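Local structure of alpha-galactosidase (Lactobacillus brevis, 3MI6) at residues N177-S182 with D279-N284. The protein probably hydrolyses alpha-galactosides, releasing their terminal, non-reducing alpha-D-galactose residues, as a member of glycosyl hydrolase family 36. Residues are numbered along the deposited sequence; the frame is centred on the assembly and turned at random.
Sequences NRALSS and DEFGWN
Phe281 carries this contact, its ring edge turned to Asn177 O and Arg178 N. CD2 lies 3.7 Å from Asn177 O, which sits at the rim near the ring plane, and CE2 reaches to 4.0 Å from Ala179 N. With CG anti to the backbone N (chi1 167°), the end of the ring comes nearer to Asn177-Ala179. Beside it the methyl of Ala179 meets CE2, CB to CE2 being 4.2 Å, and Phe291 of strand 290-301 packs on the same alanine. Replacing the ring of Phe281 by an alanine's methyl is likely to open a gap beside Ala179 and take the aromatic edge from Asn177 O. Phe281 and Ala179 are the buried part; the side chains of Asn177 and Arg178 leave toward a partly exposed margin, where Asn177 ND2 donates a hydrogen bond to Thr93 OG1. Glu280 instead forms a salt bridge with Arg99 of a second subunit. Both pieces belong to the beta-rich N-terminal domain, where the loop 279-282 leads into strand 283-285, antiparallel to strand 174-186. Asn177 O and Phe281 O, both acceptors, stand 3.4 Å apart. No hydrogen bond joins the two segments, so the contact rests on apolar packing, and the slightly positive ring edge may suit Asn177 O.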
ATOM      1  N   ASN D 177      19.434  24.475 -27.621  1.00 34.66           N
ATOM      2  CA  ASN D 177      19.423  23.020 -27.478  1.00 37.81           C
ATOM      3  C   ASN D 177      18.179  22.524 -26.740  1.00 35.73           C
ATOM      4  O   ASN D 177      17.750  21.381 -26.892  1.00 34.09           O
ATOM      5  CB  ASN D 177      20.667  22.536 -26.737  1.00 39.24           C
ATOM      6  CG  ASN D 177      21.940  23.136 -27.277  1.00 36.92           C
ATOM      7  OD1 ASN D 177      22.465  22.693 -28.293  1.00 38.01           O
ATOM      8  ND2 ASN D 177      22.455  24.135 -26.582  1.00 35.09           N
ATOM      9  N   ARG D 178      17.611  23.416 -25.944  1.00 35.79           N
ATOM     10  CA  ARG D 178      16.499  23.099 -25.078  1.00 34.71           C
ATOM     11  C   ARG D 178      15.687  24.369 -24.851  1.00 35.80           C
ATOM     12  O   ARG D 178      16.220  25.374 -24.380  1.00 35.92           O
ATOM     13  CB  ARG D 178      17.035  22.564 -23.749  1.00 33.14           C
ATOM     14  CG  ARG D 178      16.013  22.368 -22.665  1.00 34.03           C
ATOM     15  CD  ARG D 178      16.704  21.818 -21.430  1.00 38.13           C
ATOM     16  NE  ARG D 178      17.290  20.518 -21.713  1.00 42.22           N
ATOM     17  CZ  ARG D 178      16.988  19.406 -21.051  1.00 44.41           C
ATOM     18  NH1 ARG D 178      16.124  19.446 -20.035  1.00 39.20           N
ATOM     19  NH2 ARG D 178      17.557  18.257 -21.406  1.00 45.91           N
ATOM     20  N   ALA D 179      14.404  24.325 -25.196  1.00 34.14           N
ATOM     21  CA  ALA D 179      13.530  25.479 -25.039  1.00 30.96           C
ATOM     22  C   ALA D 179      12.189  25.051 -24.463  1.00 32.73           C
ATOM     23  O   ALA D 179      11.174  25.079 -25.160  1.00 29.81           O
ATOM     24  CB  ALA D 179      13.326  26.158 -26.359  1.00 28.49           C
ATOM     25  N   LEU D 180      12.181  24.649 -23.191  1.00 32.56           N
ATOM     26  CA  LEU D 180      10.931  24.251 -22.549  1.00 30.33           C
ATOM     27  C   LEU D 180       9.948  25.410 -22.481  1.00 31.63           C
ATOM     28  O   LEU D 180      10.327  26.563 -22.637  1.00 30.60           O
ATOM     29  CB  LEU D 180      11.176  23.689 -21.158  1.00 30.44           C
ATOM     30  CG  LEU D 180      11.451  22.187 -21.002  1.00 31.16           C
ATOM     31  CD1 LEU D 180      11.330  21.455 -22.304  1.00 30.72           C
ATOM     32  CD2 LEU D 180      12.805  21.929 -20.345  1.00 33.98           C
ATOM     33  N   SER D 181       8.681  25.093 -22.244  1.00 31.98           N
ATOM     34  CA  SER D 181       7.640  26.105 -22.232  1.00 29.05           C
ATOM     35  C   SER D 181       7.315  26.598 -20.846  1.00 31.77           C
ATOM     36  O   SER D 181       6.835  27.714 -20.687  1.00 35.87           O
ATOM     37  CB  SER D 181       6.371  25.566 -22.860  1.00 28.10           C
ATOM     38  OG  SER D 181       6.625  25.245 -24.203  1.00 32.73           O
ATOM     39  N   SER D 182       7.554  25.767 -19.844  1.00 30.50           N
ATOM     40  CA  SER D 182       7.215  26.125 -18.481  1.00 28.86           C
ATOM     41  C   SER D 182       8.064  25.358 -17.495  1.00 31.61           C
ATOM     42  O   SER D 182       8.321  24.162 -17.675  1.00 32.11           O
ATOM     43  CB  SER D 182       5.746  25.834 -18.204  1.00 30.81           C
ATOM     44  OG  SER D 182       5.498  25.866 -16.807  1.00 34.36           O
ATOM     45  N   ASP D 279      15.064  16.326 -26.495  1.00 34.86           N
ATOM     46  CA  ASP D 279      15.678  15.340 -27.371  1.00 33.54           C
ATOM     47  C   ASP D 279      15.156  15.412 -28.806  1.00 36.58           C
ATOM     48  O   ASP D 279      13.963  15.669 -29.049  1.00 38.46           O
ATOM     49  CB  ASP D 279      15.465  13.943 -26.802  1.00 37.00           C
ATOM     50  CG  ASP D 279      16.437  13.621 -25.681  1.00 43.95           C
ATOM     51  OD1 ASP D 279      17.662  13.764 -25.911  1.00 47.63           O
ATOM     52  OD2 ASP D 279      15.984  13.221 -24.582  1.00 44.16           O
ATOM     53  N   GLU D 280      16.045  15.156 -29.760  1.00 38.73           N
ATOM     54  CA  GLU D 280      15.745  15.380 -31.178  1.00 37.20           C
ATOM     55  C   GLU D 280      15.220  16.786 -31.414  1.00 35.91           C
ATOM     56  O   GLU D 280      14.269  16.986 -32.159  1.00 34.70           O
ATOM     57  CB  GLU D 280      14.753  14.351 -31.699  1.00 33.89           C
ATOM     58  CG  GLU D 280      15.274  12.931 -31.585  1.00 41.20           C
ATOM     59  CD  GLU D 280      16.450  12.652 -32.521  1.00 43.65           C
ATOM     60  OE1 GLU D 280      16.191  12.373 -33.717  1.00 44.39           O
ATOM     61  OE2 GLU D 280      17.623  12.700 -32.064  1.00 43.11           O
ATOM     62  N   PHE D 281      15.834  17.754 -30.746  1.00 34.37           N
ATOM     63  CA  PHE D 281      15.497  19.149 -30.964  1.00 36.62           C
ATOM     64  C   PHE D 281      16.691  20.096 -30.796  1.00 39.49           C
ATOM     65  O   PHE D 281      17.558  19.919 -29.915  1.00 38.69           O
ATOM     66  CB  PHE D 281      14.353  19.599 -30.072  1.00 33.54           C
ATOM     67  CG  PHE D 281      14.173  21.089 -30.041  1.00 35.61           C
ATOM     68  CD1 PHE D 281      13.333  21.716 -30.945  1.00 36.84           C
ATOM     69  CD2 PHE D 281      14.846  21.862 -29.104  1.00 34.53           C
ATOM     70  CE1 PHE D 281      13.169  23.094 -30.914  1.00 37.14           C
ATOM     71  CE2 PHE D 281      14.697  23.225 -29.060  1.00 34.46           C
ATOM     72  CZ  PHE D 281      13.857  23.852 -29.960  1.00 36.29           C
ATOM     73  N   GLY D 282      16.710  21.109 -31.652  1.00 35.25           N
ATOM     74  CA  GLY D 282      17.751  22.109 -31.652  1.00 37.86           C
ATOM     75  C   GLY D 282      17.313  23.172 -32.638  1.00 42.82           C
ATOM     76  O   GLY D 282      16.881  22.847 -33.749  1.00 42.95           O
ATOM     77  N   TRP D 283      17.398  24.440 -32.244  1.00 40.78           N
ATOM     78  CA  TRP D 283      16.922  25.494 -33.124  1.00 39.56           C
ATOM     79  C   TRP D 283      17.956  26.575 -33.381  1.00 40.17           C
ATOM     80  O   TRP D 283      18.326  27.303 -32.459  1.00 41.72           O
ATOM     81  CB  TRP D 283      15.677  26.119 -32.543  1.00 39.52           C
ATOM     82  CG  TRP D 283      15.012  26.983 -33.496  1.00 38.38           C
ATOM     83  CD1 TRP D 283      15.198  28.319 -33.655  1.00 39.72           C
ATOM     84  CD2 TRP D 283      14.046  26.588 -34.452  1.00 38.86           C
ATOM     85  NE1 TRP D 283      14.397  28.786 -34.657  1.00 41.75           N
ATOM     86  CE2 TRP D 283      13.675  27.740 -35.167  1.00 40.06           C
ATOM     87  CE3 TRP D 283      13.451  25.369 -34.776  1.00 40.92           C
ATOM     88  CZ2 TRP D 283      12.740  27.714 -36.188  1.00 37.42           C
ATOM     89  CZ3 TRP D 283      12.520  25.341 -35.795  1.00 39.70           C
ATOM     90  CH2 TRP D 283      12.179  26.507 -36.493  1.00 40.99           C
ATOM     91  N   ASN D 284      18.406  26.679 -34.633  1.00 38.87           N
ATOM     92  CA  ASN D 284      19.377  27.699 -35.034  1.00 40.71           C
ATOM     93  C   ASN D 284      18.779  29.096 -35.089  1.00 41.06           C
ATOM     94  O   ASN D 284      17.923  29.404 -35.924  1.00 40.87           O
ATOM     95  CB  ASN D 284      20.032  27.360 -36.374  1.00 40.91           C
ATOM     96  CG  ASN D 284      20.840  26.084 -36.319  1.00 42.53           C
ATOM     97  OD1 ASN D 284      21.914  26.038 -35.718  1.00 42.57           O
ATOM     98  ND2 ASN D 284      20.326  25.031 -36.948  1.00 42.94           N
TER